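Local coordinates for galactose-binding-like protein (Bacteroides thetaiotaomicron, PDB 7M1B) that is a SusE-like protein that probably binds galactose or related glycans and may take part in their breakdown, at residues S240-H245 against M371-F376; S273-M278 against T335-G340; E293-S298 against G305-W310; T311-C316 against D348-R353. All coordinates share one frame; numbering follows the deposited sequence.

Contact 1: S240-H245 against M371-F376; sequences SWNYAH and MQQLWF. With EDO (1,2-ethanediol), chain B.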
loop_
_atom_site.group_PDB
_atom_site.type_symbol
_atom_site.label_atom_id
_atom_site.label_comp_id
_atom_site.label_asym_id
_atom_site.label_seq_id
_atom_site.Cartn_x
_atom_site.Cartn_y
_atom_site.Cartn_z
ATOM N N SER A 240 -19.097 11.010 12.873
ATOM C CA SER A 240 -19.226 9.595 13.179
ATOM C C SER A 240 -18.655 9.250 14.562
ATOM O O SER A 240 -17.585 9.790 14.952
ATOM C CB SER A 240 -18.505 8.819 12.139
ATOM O OG SER A 240 -18.525 7.415 12.418
ATOM N N TRP A 241 -19.362 8.334 15.224
ATOM C CA TRP A 241 -18.883 7.739 16.498
ATOM C C TRP A 241 -18.254 6.354 16.247
ATOM O O TRP A 241 -17.967 5.580 17.194
ATOM C CB TRP A 241 -20.035 7.658 17.553
ATOM C CG TRP A 241 -19.810 8.699 18.629
ATOM C CD1 TRP A 241 -19.448 8.450 19.940
ATOM C CD2 TRP A 241 -19.887 10.134 18.509
ATOM N NE1 TRP A 241 -19.307 9.635 20.589
ATOM C CE2 TRP A 241 -19.529 10.674 19.744
ATOM C CE3 TRP A 241 -20.134 11.007 17.427
ATOM C CZ2 TRP A 241 -19.524 12.042 19.997
ATOM C CZ3 TRP A 241 -20.078 12.376 17.650
ATOM C CH2 TRP A 241 -19.757 12.874 18.926
ATOM N N ASN A 242 -18.010 5.983 14.977
ATOM C CA ASN A 242 -17.477 4.633 14.737
ATOM C C ASN A 242 -15.961 4.561 14.969
ATOM O O ASN A 242 -15.244 5.559 14.843
ATOM C CB ASN A 242 -17.633 4.366 13.236
ATOM C CG ASN A 242 -17.353 2.912 12.884
ATOM O OD1 ASN A 242 -17.875 2.013 13.523
ATOM N ND2 ASN A 242 -16.371 2.643 12.035
ATOM N N TYR A 243 -15.507 3.378 15.433
ATOM C CA TYR A 243 -14.055 3.232 15.533
ATOM C C TYR A 243 -13.774 1.750 15.792
ATOM O O TYR A 243 -14.666 0.979 16.077
ATOM C CB TYR A 243 -13.534 3.945 16.817
ATOM C CG TYR A 243 -14.332 3.683 18.080
ATOM C CD1 TYR A 243 -14.180 2.489 18.845
ATOM C CD2 TYR A 243 -15.215 4.640 18.576
ATOM C CE1 TYR A 243 -14.943 2.242 19.988
ATOM C CE2 TYR A 243 -15.983 4.405 19.697
ATOM C CZ TYR A 243 -15.790 3.247 20.455
ATOM O OH TYR A 243 -16.592 3.074 21.525
ATOM N N ALA A 244 -12.506 1.368 15.562
ATOM C CA ALA A 244 -11.927 0.188 16.234
ATOM C C ALA A 244 -10.906 0.752 17.227
ATOM O O ALA A 244 -10.081 1.636 16.891
ATOM C CB ALA A 244 -11.228 -0.744 15.253
ATOM N N HIS A 245 -10.898 0.233 18.454
ATOM C CA HIS A 245 -10.187 0.893 19.565
ATOM C C HIS A 245 -9.355 -0.145 20.292
ATOM O O HIS A 245 -9.857 -1.229 20.603
ATOM C CB HIS A 245 -11.256 1.412 20.569
ATOM C CG HIS A 245 -10.746 2.434 21.536
ATOM N ND1 HIS A 245 -9.749 2.168 22.493
ATOM C CD2 HIS A 245 -11.139 3.705 21.761
ATOM C CE1 HIS A 245 -9.551 3.287 23.202
ATOM N NE2 HIS A 245 -10.443 4.208 22.822
ATOM N N MET A 371 -8.740 3.832 15.276
ATOM C CA MET A 371 -9.019 4.390 13.926
ATOM C C MET A 371 -10.490 4.283 13.592
ATOM O O MET A 371 -11.208 3.596 14.265
ATOM C CB MET A 371 -8.181 3.632 12.907
ATOM C CG MET A 371 -6.669 4.112 12.981
ATOM S SD MET A 371 -6.214 5.973 12.861
ATOM C CE MET A 371 -6.399 6.120 11.085
ATOM N N GLN A 372 -10.922 4.908 12.458
ATOM C CA GLN A 372 -12.376 4.944 12.192
ATOM C C GLN A 372 -12.695 4.034 11.001
ATOM O O GLN A 372 -13.763 3.413 10.963
ATOM C CB GLN A 372 -12.826 6.379 11.801
ATOM C CG GLN A 372 -14.317 6.570 11.609
ATOM C CD GLN A 372 -14.516 8.016 11.216
ATOM O OE1 GLN A 372 -14.405 8.393 10.023
ATOM N NE2 GLN A 372 -14.867 8.854 12.179
ATOM N N GLN A 373 -11.847 4.015 9.968
ATOM C CA GLN A 373 -12.274 3.357 8.700
ATOM C C GLN A 373 -11.068 3.133 7.794
ATOM O O GLN A 373 -10.174 3.998 7.771
ATOM C CB GLN A 373 -13.338 4.219 7.983
ATOM C CG GLN A 373 -14.120 3.434 6.921
ATOM C CD GLN A 373 -15.298 2.569 7.383
ATOM O OE1 GLN A 373 -15.849 1.832 6.575
ATOM N NE2 GLN A 373 -15.487 2.368 8.681
ATOM N N LEU A 374 -11.092 2.027 6.993
ATOM C CA LEU A 374 -10.028 1.796 5.987
ATOM C C LEU A 374 -10.702 1.240 4.731
ATOM O O LEU A 374 -11.516 0.287 4.868
ATOM C CB LEU A 374 -9.088 0.691 6.453
ATOM C CG LEU A 374 -8.223 1.023 7.647
ATOM C CD1 LEU A 374 -7.436 -0.227 8.053
ATOM C CD2 LEU A 374 -7.271 2.167 7.253
ATOM N N TRP A 375 -10.584 1.973 3.616
ATOM C CA TRP A 375 -11.097 1.439 2.358
ATOM C C TRP A 375 -9.937 1.103 1.435
ATOM O O TRP A 375 -9.100 1.947 1.217
ATOM C CB TRP A 375 -12.000 2.474 1.675
ATOM C CG TRP A 375 -13.333 2.697 2.339
ATOM C CD1 TRP A 375 -13.767 2.114 3.499
ATOM C CD2 TRP A 375 -14.315 3.658 1.916
ATOM N NE1 TRP A 375 -15.013 2.615 3.793
ATOM C CE2 TRP A 375 -15.367 3.570 2.840
ATOM C CE3 TRP A 375 -14.459 4.519 0.789
ATOM C CZ2 TRP A 375 -16.524 4.362 2.728
ATOM C CZ3 TRP A 375 -15.621 5.269 0.701
ATOM C CH2 TRP A 375 -16.653 5.209 1.647
ATOM N N PHE A 376 -9.958 -0.104 0.833
ATOM C CA PHE A 376 -8.854 -0.572 -0.021
ATOM C C PHE A 376 -9.339 -0.586 -1.480
ATOM O O PHE A 376 -10.489 -0.947 -1.729
ATOM C CB PHE A 376 -8.403 -1.962 0.396
ATOM C CG PHE A 376 -7.416 -1.940 1.537
ATOM C CD1 PHE A 376 -7.690 -1.320 2.731
ATOM C CD2 PHE A 376 -6.115 -2.428 1.318
ATOM C CE1 PHE A 376 -6.704 -1.300 3.717
ATOM C CE2 PHE A 376 -5.158 -2.416 2.314
ATOM C CZ PHE A 376 -5.423 -1.715 3.455
HETATM C C1 EDO B . -15.109 5.856 23.447
HETATM O O1 EDO B . -15.289 7.252 23.232
HETATM C C2 EDO B . -13.757 5.439 22.988
HETATM O O2 EDO B . -12.653 6.373 23.198
HETATM O O HOH W 1 -15.291 8.284 15.064
#
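Ala244 and Met371 form a hydrogen-bonded antiparallel pair, Ala244 N to Met371 O at 2.9 Å and Met371 N to Ala244 O at 3.0 Å, adding the short strand 244-245 to the start of 370-380 in this galactose-binding-like β domain. Just beyond lies a classic β bulge, where Gln372 and Gln373 both face Trp274. Gln372 CG stands anti to the backbone N (chi1 -175°), beside Asn242 O, and the extended chain carries NE2 to 3.6 Å from Ser240 CB. A water links that NE2 to Ser240 O and Asn242 O, while OE1 accepts from Gly237 N. Gln372 O takes Gln373 NE2 at 3.0 Å and, weakly, Asn242 ND2, which also serves Ser230 O. Gln373 is bent at chi2, and its amide is fixed further by Asn233 and Gly234. An alanine in place of Gln373 would probably leave Trp375 NE1 without its acceptor and deprive Gln372 O of the stronger of these two amide donors. Trp375 NE1 meets a lone pair of Gln373 OE1 at 3.0 Å, in the indole plane.

Contact 2: S273-M278 against T335-G340; sequences SWQRSM and TYASKG. With EDO (1,2-ethanediol), chain B.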
loop_
_atom_site.group_PDB
_atom_site.type_symbol
_atom_site.label_atom_id
_atom_site.label_comp_id
_atom_site.label_asym_id
_atom_site.label_seq_id
_atom_site.Cartn_x
_atom_site.Cartn_y
_atom_site.Cartn_z
ATOM N N SER A 273 -7.651 6.115 4.649
ATOM C CA SER A 273 -7.659 5.855 6.100
ATOM C C SER A 273 -8.351 7.042 6.770
ATOM O O SER A 273 -8.106 8.218 6.426
ATOM C CB SER A 273 -6.189 5.817 6.593
ATOM O OG SER A 273 -6.214 5.579 7.977
ATOM N N TRP A 274 -9.332 6.744 7.649
ATOM C CA TRP A 274 -9.926 7.774 8.483
ATOM C C TRP A 274 -9.627 7.576 9.951
ATOM O O TRP A 274 -9.746 6.463 10.444
ATOM C CB TRP A 274 -11.462 7.761 8.370
ATOM C CG TRP A 274 -11.946 8.288 7.046
ATOM C CD1 TRP A 274 -12.450 9.540 6.839
ATOM C CD2 TRP A 274 -12.150 7.544 5.836
ATOM N NE1 TRP A 274 -12.965 9.639 5.566
ATOM C CE2 TRP A 274 -12.786 8.428 4.928
ATOM C CE3 TRP A 274 -11.822 6.246 5.402
ATOM C CZ2 TRP A 274 -13.090 8.054 3.600
ATOM C CZ3 TRP A 274 -12.190 5.862 4.114
ATOM C CH2 TRP A 274 -12.796 6.756 3.224
ATOM N N GLN A 275 -9.244 8.696 10.616
ATOM C CA GLN A 275 -9.046 8.706 12.053
ATOM C C GLN A 275 -10.411 8.765 12.777
ATOM O O GLN A 275 -11.393 9.300 12.242
ATOM C CB GLN A 275 -8.299 9.985 12.485
ATOM C CG GLN A 275 -6.837 9.984 11.992
ATOM C CD GLN A 275 -6.244 11.350 12.257
ATOM O OE1 GLN A 275 -6.389 11.921 13.342
ATOM N NE2 GLN A 275 -5.544 11.860 11.252
ATOM N N ARG A 276 -10.429 8.282 14.043
ATOM C CA ARG A 276 -11.656 8.427 14.856
ATOM C C ARG A 276 -11.785 9.937 15.118
ATOM O O ARG A 276 -10.813 10.680 15.333
ATOM C CB ARG A 276 -11.438 7.663 16.194
ATOM C CG ARG A 276 -12.527 7.929 17.236
ATOM C CD ARG A 276 -12.170 9.077 18.165
ATOM N NE ARG A 276 -10.978 8.731 18.996
ATOM C CZ ARG A 276 -11.061 8.167 20.227
ATOM N NH1 ARG A 276 -12.267 7.960 20.814
ATOM N NH2 ARG A 276 -9.946 7.834 20.810
ATOM N N SER A 277 -13.044 10.423 15.141
ATOM C CA SER A 277 -13.307 11.847 15.040
ATOM C C SER A 277 -14.212 12.341 16.163
ATOM O O SER A 277 -13.799 13.234 16.906
ATOM C CB SER A 277 -13.879 12.132 13.677
ATOM O OG SER A 277 -15.098 11.357 13.561
ATOM N N MET A 278 -15.485 11.851 16.255
ATOM C CA MET A 278 -16.441 12.241 17.278
ATOM C C MET A 278 -16.599 13.758 17.308
ATOM O O MET A 278 -16.625 14.410 18.372
ATOM C CB MET A 278 -16.013 11.697 18.661
ATOM C CG MET A 278 -16.027 10.185 18.649
ATOM S SD MET A 278 -15.508 9.564 20.192
ATOM C CE MET A 278 -15.588 7.899 19.791
ATOM N N THR A 335 -10.988 19.434 8.492
ATOM C CA THR A 335 -11.516 19.152 7.177
ATOM C C THR A 335 -10.696 18.052 6.495
ATOM O O THR A 335 -11.272 17.125 5.892
ATOM C CB THR A 335 -11.563 20.461 6.363
ATOM O OG1 THR A 335 -12.376 21.386 7.089
ATOM C CG2 THR A 335 -12.129 20.291 4.965
ATOM N N TYR A 336 -9.372 18.225 6.433
ATOM C CA TYR A 336 -8.489 17.258 5.792
ATOM C C TYR A 336 -8.710 15.841 6.337
ATOM O O TYR A 336 -8.845 14.874 5.571
ATOM C CB TYR A 336 -7.031 17.714 5.900
ATOM C CG TYR A 336 -5.961 16.798 5.351
ATOM C CD1 TYR A 336 -5.613 16.784 4.009
ATOM C CD2 TYR A 336 -5.340 15.871 6.189
ATOM C CE1 TYR A 336 -4.601 15.942 3.538
ATOM C CE2 TYR A 336 -4.310 15.048 5.758
ATOM C CZ TYR A 336 -3.994 15.028 4.407
ATOM O OH TYR A 336 -2.986 14.179 4.019
ATOM N N ALA A 337 -8.651 15.690 7.662
ATOM C CA ALA A 337 -8.776 14.332 8.165
ATOM C C ALA A 337 -10.167 13.768 7.903
ATOM O O ALA A 337 -10.272 12.559 7.656
ATOM C CB ALA A 337 -8.520 14.375 9.678
ATOM N N SER A 338 -11.203 14.610 7.997
ATOM C CA SER A 338 -12.548 14.065 7.853
ATOM C C SER A 338 -12.798 13.541 6.417
ATOM O O SER A 338 -13.738 12.751 6.219
ATOM C CB SER A 338 -13.583 15.127 8.261
ATOM O OG SER A 338 -13.675 16.157 7.205
ATOM N N LYS A 339 -12.051 14.049 5.416
ATOM C CA LYS A 339 -12.215 13.642 4.024
ATOM C C LYS A 339 -11.491 12.328 3.682
ATOM O O LYS A 339 -11.718 11.704 2.624
ATOM C CB LYS A 339 -11.784 14.804 3.122
ATOM C CG LYS A 339 -10.290 14.794 2.768
ATOM C CD LYS A 339 -9.972 15.497 1.430
ATOM C CE LYS A 339 -9.454 16.913 1.596
ATOM N NZ LYS A 339 -9.465 17.684 0.323
ATOM N N GLY A 340 -10.705 11.784 4.626
ATOM C CA GLY A 340 -10.006 10.521 4.378
ATOM C C GLY A 340 -8.593 10.810 3.843
ATOM O O GLY A 340 -8.381 11.586 2.908
HETATM C C1 EDO B . -15.109 5.856 23.447
HETATM O O1 EDO B . -15.289 7.252 23.232
HETATM C C2 EDO B . -13.757 5.439 22.988
HETATM O O2 EDO B . -12.653 6.373 23.198
HETATM O O HOH W 2 -8.427 10.881 9.026
#
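The indole of Trp274 carries Gly340 CA over one face, 3.5 Å from the centroid of the five-membered ring in a CH-π contact, and has Ser338 O at its edge, in plane. That carbonyl accepts a bent, weak bond from Trp274 NE1 at 3.3 Å. The other flat group, the guanidinium of Arg276, has ethanediol at its edge: NH1 donates almost straight to EDO O2 at 2.9 Å, and more weakly to Met278 SD. Positive phi (93°) turns Gly340 out of the helix and lays its backbone on the ring, where a β-carbon would strike Trp274 CE2. An alanine in place of Trp274 would probably open a gap beside Gly340 and leave Ser338 O without its indole donor. A water joins Gln275 N to Ala337 O. Gly340 leads the chain from helix 331-338 into strand 341-344, which pairs with strand 256-274: a helix-to-strand connection seated on an aromatic ring.

Contact 3: E293-S298 against G305-W310; sequences EVWGRS and GSWDGW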
loop_
_atom_site.group_PDB
_atom_site.type_symbol
_atom_site.label_atom_id
_atom_site.label_comp_id
_atom_site.label_asym_id
_atom_site.label_seq_id
_atom_site.Cartn_x
_atom_site.Cartn_y
_atom_site.Cartn_z
ATOM N N GLU A 293 3.703 0.942 8.441
ATOM C CA GLU A 293 3.867 0.174 7.245
ATOM C C GLU A 293 2.664 -0.727 7.045
ATOM O O GLU A 293 2.110 -1.224 8.006
ATOM C CB GLU A 293 5.115 -0.682 7.281
ATOM C CG GLU A 293 6.364 0.187 7.554
ATOM C CD GLU A 293 7.601 -0.616 7.886
ATOM O OE1 GLU A 293 7.466 -1.846 8.248
ATOM O OE2 GLU A 293 8.687 0.033 7.931
ATOM N N VAL A 294 2.346 -0.969 5.770
ATOM C CA VAL A 294 1.339 -1.974 5.435
ATOM C C VAL A 294 2.049 -3.182 4.839
ATOM O O VAL A 294 2.887 -2.987 3.948
ATOM C CB VAL A 294 0.323 -1.420 4.416
ATOM C CG1 VAL A 294 -0.734 -2.516 4.183
ATOM C CG2 VAL A 294 -0.375 -0.169 5.005
ATOM N N TRP A 295 1.803 -4.377 5.406
ATOM C CA TRP A 295 2.406 -5.613 4.940
ATOM C C TRP A 295 1.309 -6.537 4.464
ATOM O O TRP A 295 0.126 -6.416 4.876
ATOM C CB TRP A 295 3.135 -6.264 6.144
ATOM C CG TRP A 295 4.410 -5.538 6.524
ATOM C CD1 TRP A 295 4.544 -4.282 7.087
ATOM C CD2 TRP A 295 5.762 -6.024 6.308
ATOM N NE1 TRP A 295 5.866 -3.988 7.284
ATOM C CE2 TRP A 295 6.630 -5.052 6.861
ATOM C CE3 TRP A 295 6.317 -7.242 5.883
ATOM C CZ2 TRP A 295 8.042 -5.182 6.812
ATOM C CZ3 TRP A 295 7.698 -7.376 5.829
ATOM C CH2 TRP A 295 8.549 -6.377 6.325
ATOM N N GLY A 296 1.679 -7.499 3.633
ATOM C CA GLY A 296 0.616 -8.415 3.186
ATOM C C GLY A 296 1.140 -9.800 2.812
ATOM O O GLY A 296 2.349 -9.968 2.562
ATOM N N ARG A 297 0.234 -10.766 2.596
ATOM C CA ARG A 297 0.558 -12.045 1.977
ATOM C C ARG A 297 -0.692 -12.638 1.341
ATOM O O ARG A 297 -1.837 -12.324 1.743
ATOM C CB ARG A 297 1.137 -12.975 3.051
ATOM C CG ARG A 297 0.202 -13.328 4.203
ATOM C CD ARG A 297 0.918 -14.072 5.343
ATOM N NE ARG A 297 1.441 -15.358 4.905
ATOM C CZ ARG A 297 2.397 -16.014 5.560
ATOM N NH1 ARG A 297 2.886 -15.526 6.702
ATOM N NH2 ARG A 297 2.788 -17.198 5.090
ATOM N N SER A 298 -0.489 -13.566 0.389
ATOM C CA SER A 298 -1.645 -14.176 -0.249
ATOM C C SER A 298 -2.064 -15.494 0.411
ATOM O O SER A 298 -3.221 -15.898 0.260
ATOM C CB SER A 298 -1.474 -14.410 -1.733
ATOM O OG SER A 298 -0.266 -15.164 -1.942
ATOM N N GLY A 305 1.713 -15.531 14.496
ATOM C CA GLY A 305 1.956 -14.158 14.031
ATOM C C GLY A 305 3.405 -13.898 13.616
ATOM O O GLY A 305 3.823 -12.732 13.493
ATOM N N SER A 306 4.125 -14.974 13.338
ATOM C CA SER A 306 5.486 -14.765 12.832
ATOM C C SER A 306 5.467 -13.901 11.573
ATOM O O SER A 306 4.614 -14.055 10.705
ATOM C CB SER A 306 6.083 -16.116 12.499
ATOM O OG SER A 306 7.325 -15.945 11.847
ATOM N N TRP A 307 6.507 -13.050 11.421
ATOM C CA TRP A 307 6.575 -12.202 10.239
ATOM C C TRP A 307 7.138 -12.923 8.991
ATOM O O TRP A 307 7.065 -12.406 7.867
ATOM C CB TRP A 307 7.422 -10.985 10.601
ATOM C CG TRP A 307 6.643 -9.950 11.374
ATOM C CD1 TRP A 307 6.673 -9.669 12.713
ATOM C CD2 TRP A 307 5.794 -8.963 10.775
ATOM N NE1 TRP A 307 5.835 -8.605 13.001
ATOM C CE2 TRP A 307 5.293 -8.132 11.817
ATOM C CE3 TRP A 307 5.422 -8.706 9.448
ATOM C CZ2 TRP A 307 4.475 -7.029 11.537
ATOM C CZ3 TRP A 307 4.569 -7.644 9.179
ATOM C CH2 TRP A 307 4.125 -6.793 10.207
ATOM N N ASP A 308 7.589 -14.173 9.169
ATOM C CA ASP A 308 8.026 -14.982 8.042
ATOM C C ASP A 308 6.871 -15.128 7.047
ATOM O O ASP A 308 5.707 -15.407 7.445
ATOM C CB ASP A 308 8.430 -16.366 8.542
ATOM C CG ASP A 308 9.755 -16.358 9.304
ATOM O OD1 ASP A 308 10.421 -15.281 9.441
ATOM O OD2 ASP A 308 10.126 -17.438 9.750
ATOM N N GLY A 309 7.143 -14.858 5.769
ATOM C CA GLY A 309 6.118 -15.078 4.758
ATOM C C GLY A 309 5.307 -13.813 4.444
ATOM O O GLY A 309 4.474 -13.818 3.521
ATOM N N TRP A 310 5.555 -12.724 5.182
ATOM C CA TRP A 310 4.900 -11.432 4.964
ATOM C C TRP A 310 5.790 -10.547 4.094
ATOM O O TRP A 310 7.021 -10.559 4.271
ATOM C CB TRP A 310 4.625 -10.741 6.317
ATOM C CG TRP A 310 3.510 -11.421 7.082
ATOM C CD1 TRP A 310 3.627 -12.427 8.026
ATOM C CD2 TRP A 310 2.125 -11.032 7.075
ATOM N NE1 TRP A 310 2.363 -12.731 8.544
ATOM C CE2 TRP A 310 1.440 -11.883 7.961
ATOM C CE3 TRP A 310 1.408 -10.068 6.320
ATOM C CZ2 TRP A 310 0.045 -11.750 8.185
ATOM C CZ3 TRP A 310 0.050 -9.973 6.520
ATOM C CH2 TRP A 310 -0.592 -10.801 7.416
HETATM O O HOH W 3 4.609 -18.575 6.984
#
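Asp308 O is approached by Arg297 NH1 at 2.9 Å, a weak, bent bond, and by a water at 3.4 Å, also weak; the same water accepts from Arg297 NH2. That nitrogen has its ionic partner in Asp299, just beyond the strand. The guanidinium lies with one face over Gly309 O, 3.6 Å below its centre. Arg297 CD rests over the centre of the Trp310 indole, 3.6 Å from the five-membered ring's centroid. CZ follows at 4.7 Å in a cation-π contact with the guanidinium nearly perpendicular to the ring (88°). Trp307 makes a T-shaped pair with Trp295: its edge points at the indole face, the planes 67° apart, and CZ3 comes within 3.4 Å of Trp295 CG. Trp295 NE1 donates to Glu293 OE1 at 2.8 Å, the acceptor lying in the indole plane. Trp295 and Arg297 of the strand thus pack against the two tryptophans that end a type II turn, Trp307 to Trp310, in the loop of a β-hairpin formed by strands 292-297 and 311-317.

Contact 4: T311-C316 against D348-R353; sequences TKLADC and DIPPVR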
loop_
_atom_site.group_PDB
_atom_site.type_symbol
_atom_site.label_atom_id
_atom_site.label_comp_id
_atom_site.label_asym_id
_atom_site.label_seq_id
_atom_site.Cartn_x
_atom_site.Cartn_y
_atom_site.Cartn_z
ATOM N N THR A 311 5.185 -9.735 3.196
ATOM C CA THR A 311 5.863 -8.829 2.262
ATOM C C THR A 311 5.429 -7.397 2.580
ATOM O O THR A 311 4.217 -7.133 2.820
ATOM C CB THR A 311 5.488 -9.132 0.793
ATOM O OG1 THR A 311 5.872 -10.476 0.535
ATOM C CG2 THR A 311 6.150 -8.202 -0.193
ATOM N N LYS A 312 6.376 -6.469 2.609
ATOM C CA LYS A 312 6.025 -5.081 2.823
ATOM C C LYS A 312 5.427 -4.463 1.554
ATOM O O LYS A 312 5.948 -4.636 0.418
ATOM C CB LYS A 312 7.231 -4.278 3.296
ATOM C CG LYS A 312 6.845 -2.915 3.855
ATOM C CD LYS A 312 8.018 -2.165 4.451
ATOM C CE LYS A 312 8.579 -1.155 3.505
ATOM N NZ LYS A 312 9.655 -0.362 4.168
ATOM N N LEU A 313 4.293 -3.753 1.770
ATOM C CA LEU A 313 3.565 -3.170 0.644
ATOM C C LEU A 313 3.577 -1.640 0.573
ATOM O O LEU A 313 3.310 -1.113 -0.522
ATOM C CB LEU A 313 2.080 -3.581 0.733
ATOM C CG LEU A 313 1.810 -5.064 0.981
ATOM C CD1 LEU A 313 0.296 -5.309 1.113
ATOM C CD2 LEU A 313 2.390 -6.015 -0.093
ATOM N N ALA A 314 3.785 -0.918 1.688
ATOM C CA ALA A 314 3.701 0.550 1.683
ATOM C C ALA A 314 4.309 1.065 2.973
ATOM O O ALA A 314 4.274 0.381 4.005
ATOM C CB ALA A 314 2.253 1.012 1.628
ATOM N N ASP A 315 4.959 2.238 2.842
ATOM C CA ASP A 315 5.339 3.059 3.981
ATOM C C ASP A 315 4.386 4.233 3.955
ATOM O O ASP A 315 4.122 4.841 2.874
ATOM C CB ASP A 315 6.758 3.597 3.804
ATOM C CG ASP A 315 7.807 2.505 3.838
ATOM O OD1 ASP A 315 7.929 1.805 4.871
ATOM O OD2 ASP A 315 8.549 2.432 2.868
ATOM N N CYS A 316 3.895 4.579 5.147
ATOM C CA CYS A 316 2.824 5.543 5.196
ATOM C C CYS A 316 3.057 6.549 6.307
ATOM O O CYS A 316 3.403 6.135 7.429
ATOM C CB CYS A 316 1.489 4.861 5.490
ATOM S SG CYS A 316 1.019 3.560 4.322
ATOM N N ASP A 348 5.625 -2.831 -7.161
ATOM C CA ASP A 348 6.335 -4.104 -7.224
ATOM C C ASP A 348 5.863 -4.981 -6.064
ATOM O O ASP A 348 6.644 -5.376 -5.215
ATOM C CB ASP A 348 7.832 -3.815 -7.278
ATOM C CG ASP A 348 8.305 -2.936 -6.124
ATOM O OD1 ASP A 348 7.485 -2.132 -5.595
ATOM O OD2 ASP A 348 9.469 -3.086 -5.726
ATOM N N ILE A 349 4.546 -5.138 -5.904
ATOM C CA ILE A 349 4.089 -5.946 -4.783
ATOM C C ILE A 349 3.326 -7.115 -5.406
ATOM O O ILE A 349 2.846 -6.970 -6.531
ATOM C CB ILE A 349 3.220 -5.125 -3.787
ATOM C CG1 ILE A 349 2.026 -4.483 -4.515
ATOM C CG2 ILE A 349 4.066 -4.099 -3.005
ATOM C CD1 ILE A 349 0.941 -3.878 -3.602
ATOM N N PRO A 350 3.229 -8.277 -4.731
ATOM C CA PRO A 350 2.514 -9.438 -5.238
ATOM C C PRO A 350 1.035 -9.205 -4.910
ATOM O O PRO A 350 0.727 -8.354 -4.057
ATOM C CB PRO A 350 3.046 -10.598 -4.361
ATOM C CG PRO A 350 3.524 -9.959 -3.075
ATOM C CD PRO A 350 3.829 -8.515 -3.398
ATOM N N PRO A 351 0.109 -10.001 -5.490
ATOM C CA PRO A 351 -1.284 -10.026 -5.023
ATOM C C PRO A 351 -1.249 -10.467 -3.569
ATOM O O PRO A 351 -0.437 -11.307 -3.197
ATOM C CB PRO A 351 -1.902 -11.165 -5.856
ATOM C CG PRO A 351 -1.062 -11.165 -7.136
ATOM C CD PRO A 351 0.340 -10.966 -6.590
ATOM N N VAL A 352 -2.200 -9.956 -2.775
ATOM C CA VAL A 352 -2.234 -10.298 -1.337
ATOM C C VAL A 352 -3.705 -10.436 -0.913
ATOM O O VAL A 352 -4.608 -9.984 -1.645
ATOM C CB VAL A 352 -1.520 -9.289 -0.413
ATOM C CG1 VAL A 352 -0.003 -9.340 -0.625
ATOM C CG2 VAL A 352 -2.038 -7.883 -0.635
ATOM N N ARG A 353 -3.909 -11.093 0.241
ATOM C CA ARG A 353 -5.258 -11.241 0.821
ATOM C C ARG A 353 -5.197 -10.805 2.287
ATOM O O ARG A 353 -6.155 -10.160 2.731
ATOM C CB ARG A 353 -5.668 -12.718 0.767
ATOM C CG ARG A 353 -6.953 -12.986 1.550
ATOM C CD ARG A 353 -7.521 -14.364 1.290
ATOM N NE ARG A 353 -8.688 -14.569 2.150
ATOM C CZ ARG A 353 -9.671 -15.428 1.971
ATOM N NH1 ARG A 353 -9.794 -16.108 0.817
ATOM N NH2 ARG A 353 -10.624 -15.435 2.892
#
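Leu313 supplies most of the apolar contact, its two methyls meeting different residues of the segment 348-353. The side chains of Leu313 and Ile349 cross at about a right angle, with Leu313 CD2 3.9 Å from Ile349 CG2, and that methyl also lies 3.8 Å from Leu313 CA, close against the strand backbone. CD1, anti to CA (chi2 177°), reaches Val352 tip to tip, CG2 being 3.9 Å away. Pro350 covers the flank: its CD is 4.4 Å from Leu313 CD2 and meets Thr311 CG2 tip to tip at 4.0 Å. With CG2 anti to the backbone N, Thr311 offers that methyl, not its hydroxyl, to the proline ring.

The ion pair of the strand is local: Lys312 NZ makes a salt bridge to Asp315 OD1 at 2.9 Å, met on the syn side of the carboxylate, with a weaker bond to OD2; Glu293 is a long, weak second partner for the lysine.

The two segments share no hydrogen bond, and the backbone is tied elsewhere: Ile349 O accepts from Gln267 NE2, and Leu313 and Ala314 form a classic β bulge facing Val294.

In the sheet, strand 292-297 pairs with both 311-317 and 352-362. The segment 348-353 leads into the latter strand, turning a corner at Arg353, and its side chains pack on Leu313, which also touches Phe345, while Val352 lies on Leu268 of strand 256-274.

The four contacts form two pairs in one branched antiparallel sheet. Contacts 1 and 2, with centres about 9 Å apart, are joined across strands 370-380 and 256-274, where Gln372 N lies 2.8 Å from Trp274 O. Contacts 3 and 4, also about 9 Å apart, share a strand pairing, with Gly296 N 2.7 Å from Thr311 O. Between the pairs the centres are about 21 to 27 Å apart and nothing touches. A single ethanediol, probably from the crystallisation liquor, connects the first pair: its O2 meets Arg276 of contact 2 and, weakly, His245 NE2 of contact 1. Whether a sugar would occupy this place is not established.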